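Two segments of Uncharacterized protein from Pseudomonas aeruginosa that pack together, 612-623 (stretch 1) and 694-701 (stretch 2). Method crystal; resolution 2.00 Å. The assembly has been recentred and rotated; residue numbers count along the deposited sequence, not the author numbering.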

# COMPACT_ATOMS: atom_id res chain seq x y z
N PHE A 612 -15.64 -0.60 8.02
CA PHE A 612 -16.23 0.36 8.94
C PHE A 612 -17.33 1.16 8.27
O PHE A 612 -17.42 1.20 7.04
N LEU A 613 -18.13 1.84 9.10
CA LEU A 613 -19.02 2.93 8.69
C LEU A 613 -18.54 4.21 9.37
O LEU A 613 -18.06 4.17 10.50
N ILE A 614 -18.68 5.36 8.70
CA ILE A 614 -18.31 6.63 9.33
C ILE A 614 -19.56 7.31 9.93
O ILE A 614 -20.70 6.93 9.64
N ASN A 615 -19.33 8.32 10.77
CA ASN A 615 -20.41 8.95 11.53
C ASN A 615 -21.06 10.08 10.73
O ASN A 615 -20.37 10.89 10.14
N GLU A 616 -22.40 10.15 10.76
CA GLU A 616 -23.13 11.12 9.93
C GLU A 616 -22.85 12.57 10.33
O GLU A 616 -22.59 13.43 9.48
N GLU A 617 -22.92 12.82 11.63
CA GLU A 617 -22.59 14.13 12.19
C GLU A 617 -21.17 14.57 11.80
O GLU A 617 -20.98 15.69 11.30
N ASP A 618 -20.19 13.70 12.03
CA ASP A 618 -18.79 14.01 11.70
C ASP A 618 -18.58 14.25 10.20
O ASP A 618 -17.77 15.08 9.81
N GLU A 619 -19.30 13.49 9.38
CA GLU A 619 -19.24 13.63 7.93
C GLU A 619 -19.76 15.01 7.51
O GLU A 619 -19.19 15.68 6.62
N ALA A 620 -20.85 15.42 8.16
CA ALA A 620 -21.42 16.75 7.92
C ALA A 620 -20.40 17.82 8.31
O ALA A 620 -20.14 18.76 7.56
N GLU A 621 -19.79 17.67 9.48
CA GLU A 621 -18.86 18.71 9.90
C GLU A 621 -17.60 18.74 9.03
O GLU A 621 -17.08 19.82 8.74
N GLU A 622 -17.14 17.57 8.57
CA GLU A 622 -15.99 17.53 7.69
C GLU A 622 -16.31 18.28 6.41
O GLU A 622 -15.51 19.10 5.94
N TYR A 623 -17.48 17.99 5.84
CA TYR A 623 -17.91 18.67 4.62
C TYR A 623 -17.86 20.16 4.84
O TYR A 623 -17.32 20.90 4.01
N ASN A 694 -8.05 9.14 13.05
CA ASN A 694 -8.37 10.57 13.08
C ASN A 694 -9.86 10.88 13.06
O ASN A 694 -10.27 12.00 13.35
N LYS A 695 -10.67 9.90 12.68
CA LYS A 695 -12.11 10.09 12.70
C LYS A 695 -12.77 8.91 13.40
O LYS A 695 -12.17 7.84 13.55
N ARG A 696 -14.01 9.12 13.83
CA ARG A 696 -14.76 8.09 14.51
C ARG A 696 -15.21 7.04 13.52
O ARG A 696 -15.61 7.35 12.39
N LEU A 697 -15.12 5.78 13.94
CA LEU A 697 -15.50 4.67 13.10
C LEU A 697 -16.34 3.69 13.88
O LEU A 697 -16.21 3.58 15.11
N SER A 698 -17.21 2.98 13.16
CA SER A 698 -18.03 1.92 13.73
C SER A 698 -17.68 0.65 12.98
O SER A 698 -17.67 0.66 11.75
N VAL A 699 -17.41 -0.44 13.69
CA VAL A 699 -17.05 -1.67 13.00
C VAL A 699 -18.29 -2.28 12.38
O VAL A 699 -19.26 -2.56 13.08
N LEU A 700 -18.27 -2.48 11.07
CA LEU A 700 -19.40 -3.07 10.37
C LEU A 700 -19.15 -4.56 10.23
O LEU A 700 -20.06 -5.39 10.37
N ALA A 701 -17.89 -4.90 9.93
CA ALA A 701 -17.51 -6.29 9.74
C ALA A 701 -16.03 -6.49 10.08
O ALA A 701 -15.19 -5.66 9.73

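Where a β-strand is followed closely by a helix, a neighbouring segment can be held by two kinds of contact in succession, apolar along the strand and charged along the helix. The pairing of 612-623 with 694-701 is a compact example, burying 699 Å² over both sides, and two residues, Phe 612 and Arg 696, carry its two halves.

At the strand end the segments are antiparallel, with Leu 613 N donating to Ser 698 O at 2.9 Å and Ser 698 N returning a bond to Leu 613 O at 3.0 Å. This pairing places Phe 612, the residue most covered here, beside Leu 697 and Val 699. Its CA-to-CB bond points sideways, and with chi1 m (-61°), its ring packs against the side chain of Leu 697. Leu 697, also m at chi1 with chi2 t, sets its CD1 3.6 Å from the centroid of the Phe 612 ring, only 6° off the normal, a CH-π contact over the face. Ser 698 O lies near the ring plane, at the edge, and Val 699 CG2 reaches Phe 612 CE1 at 3.9 Å. The other methyl of Leu 697, CD2, meets Ile 614 CG2 at 4.0 Å, so one leucine serves two neighbours. Leu 613 lies on the other face of the sheet with Ser 698; in its m,t rotamer, its CD1 packs 3.9 Å from Leu 700 CD1.

Beyond the strand, polar chemistry takes over. Asn 615 caps the helix: with chi1 t, its OD1 accepts from Asp 618 N at 2.9 Å. The same OD1 lies 2.9 Å from Arg 696 NH2, so the arginine sits beside the capping turn. The CA-to-CB bond of Arg 696 points toward the other stretch, and its m,t,m side chain extends to form a two-pronged salt bridge with Asp 618, itself m: Arg 696 NE donates to Asp 618 OD2 at 2.7 Å and Arg 696 NH2 to Asp 618 OD1 at 3.0 Å. The carboxylate approaches the guanidinium at its edge, where the N-H groups point, while Asn 615 ND2 lies over one face.

One helical turn on, Glu 622 (chi1 m, chi2 t) receives Lys 695, whose p,t,p,t chain carries NZ to 3.2 Å from Glu 622 OE1, with a weak second bond to OE2 at 3.4 Å. Three waters bridge the polar pairs. Water 1 accepts from Asn 615 N and donates to Arg 696 O, water 2 links Arg 696 N to Asp 618 OD2, and water 3 joins Lys 695 NZ to Glu 622 OE1, alongside the direct salt bridge.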

# COMPACT_ATOMS: atom_id res chain seq x y z
CB PHE A 612 -15.19 1.42 9.36
CG PHE A 612 -14.00 0.88 10.07
CD1 PHE A 612 -14.10 0.48 11.40
CD2 PHE A 612 -12.78 0.79 9.42
CE1 PHE A 612 -12.99 -0.01 12.06
CE2 PHE A 612 -11.68 0.31 10.08
CZ PHE A 612 -11.78 -0.09 11.40
CB LEU A 613 -20.45 2.65 9.14
CG LEU A 613 -21.30 1.70 8.31
CD1 LEU A 613 -22.70 1.58 8.89
CD2 LEU A 613 -21.33 2.19 6.89
CB ILE A 614 -17.64 7.59 8.34
CG1 ILE A 614 -18.60 7.95 7.21
CG2 ILE A 614 -16.34 6.97 7.77
CD1 ILE A 614 -17.99 8.85 6.17
CB ASN A 615 -19.84 9.50 12.84
CG ASN A 615 -20.89 10.20 13.68
OD1 ASN A 615 -20.97 11.43 13.71
ND2 ASN A 615 -21.71 9.41 14.37
CB GLU A 616 -24.63 10.86 9.96
CG GLU A 616 -25.04 9.44 9.55
CD GLU A 616 -25.29 8.55 10.76
OE1 GLU A 616 -24.33 8.29 11.52
OE2 GLU A 616 -26.45 8.12 10.94
CB GLU A 617 -22.75 14.11 13.73
CG GLU A 617 -24.22 14.19 14.23
CD GLU A 617 -25.06 12.96 13.87
OE1 GLU A 617 -24.61 11.82 14.13
OE2 GLU A 617 -26.18 13.13 13.34
CB ASP A 618 -17.83 12.90 12.16
CG ASP A 618 -17.89 12.64 13.66
OD1 ASP A 618 -18.53 13.41 14.41
OD2 ASP A 618 -17.27 11.65 14.10
CB GLU A 619 -20.10 12.51 7.29
CG GLU A 619 -19.89 12.36 5.80
CD GLU A 619 -20.64 11.18 5.22
OE1 GLU A 619 -21.51 10.61 5.92
OE2 GLU A 619 -20.38 10.84 4.05
CB ALA A 620 -22.74 16.94 8.70
CB GLU A 621 -18.54 18.63 11.40
CG GLU A 621 -17.12 19.09 11.80
CD GLU A 621 -16.81 20.56 11.56
OE1 GLU A 621 -17.67 21.32 11.05
OE2 GLU A 621 -15.67 20.98 11.88
CB GLU A 622 -15.54 16.08 7.38
CG GLU A 622 -14.84 15.36 8.55
CD GLU A 622 -14.18 14.03 8.15
OE1 GLU A 622 -14.19 13.65 6.95
OE2 GLU A 622 -13.64 13.34 9.04
CB TYR A 623 -19.34 18.26 4.21
CG TYR A 623 -19.89 19.09 3.06
CD1 TYR A 623 -20.44 20.36 3.28
CD2 TYR A 623 -19.89 18.61 1.76
CE1 TYR A 623 -20.92 21.13 2.25
CE2 TYR A 623 -20.40 19.37 0.71
CZ TYR A 623 -20.91 20.64 0.97
OH TYR A 623 -21.41 21.43 -0.05
CB ASN A 694 -7.66 11.34 11.96
CG ASN A 694 -8.10 10.90 10.55
OD1 ASN A 694 -8.61 9.79 10.36
ND2 ASN A 694 -7.89 11.77 9.57
CB LYS A 695 -12.66 10.27 11.29
CG LYS A 695 -12.50 9.04 10.42
CD LYS A 695 -13.08 9.28 9.02
CE LYS A 695 -12.29 10.34 8.25
NZ LYS A 695 -12.99 10.68 6.98
CB ARG A 696 -15.97 8.71 15.23
CG ARG A 696 -15.59 9.74 16.31
CD ARG A 696 -16.75 9.98 17.26
NE ARG A 696 -17.79 10.79 16.64
CZ ARG A 696 -19.03 10.90 17.08
NH1 ARG A 696 -19.44 10.23 18.15
NH2 ARG A 696 -19.88 11.67 16.43
CB LEU A 697 -14.26 3.94 12.57
CG LEU A 697 -13.25 4.70 11.72
CD1 LEU A 697 -12.07 3.79 11.44
CD2 LEU A 697 -13.91 5.14 10.42
CB SER A 698 -19.50 2.24 13.54
OG SER A 698 -20.33 1.14 13.86
CB VAL A 699 -16.38 -2.70 13.92
CG1 VAL A 699 -16.06 -3.96 13.14
CG2 VAL A 699 -15.11 -2.13 14.55
CB LEU A 700 -19.55 -2.43 8.99
CG LEU A 700 -20.80 -2.73 8.17
CD1 LEU A 700 -22.06 -2.31 8.93
CD2 LEU A 700 -20.69 -2.00 6.83
CB ALA A 701 -17.80 -6.73 8.32
O HOH W 1 -16.89 9.46 11.22
O HOH W 2 -15.01 11.54 13.13
O HOH W 3 -15.56 11.52 6.59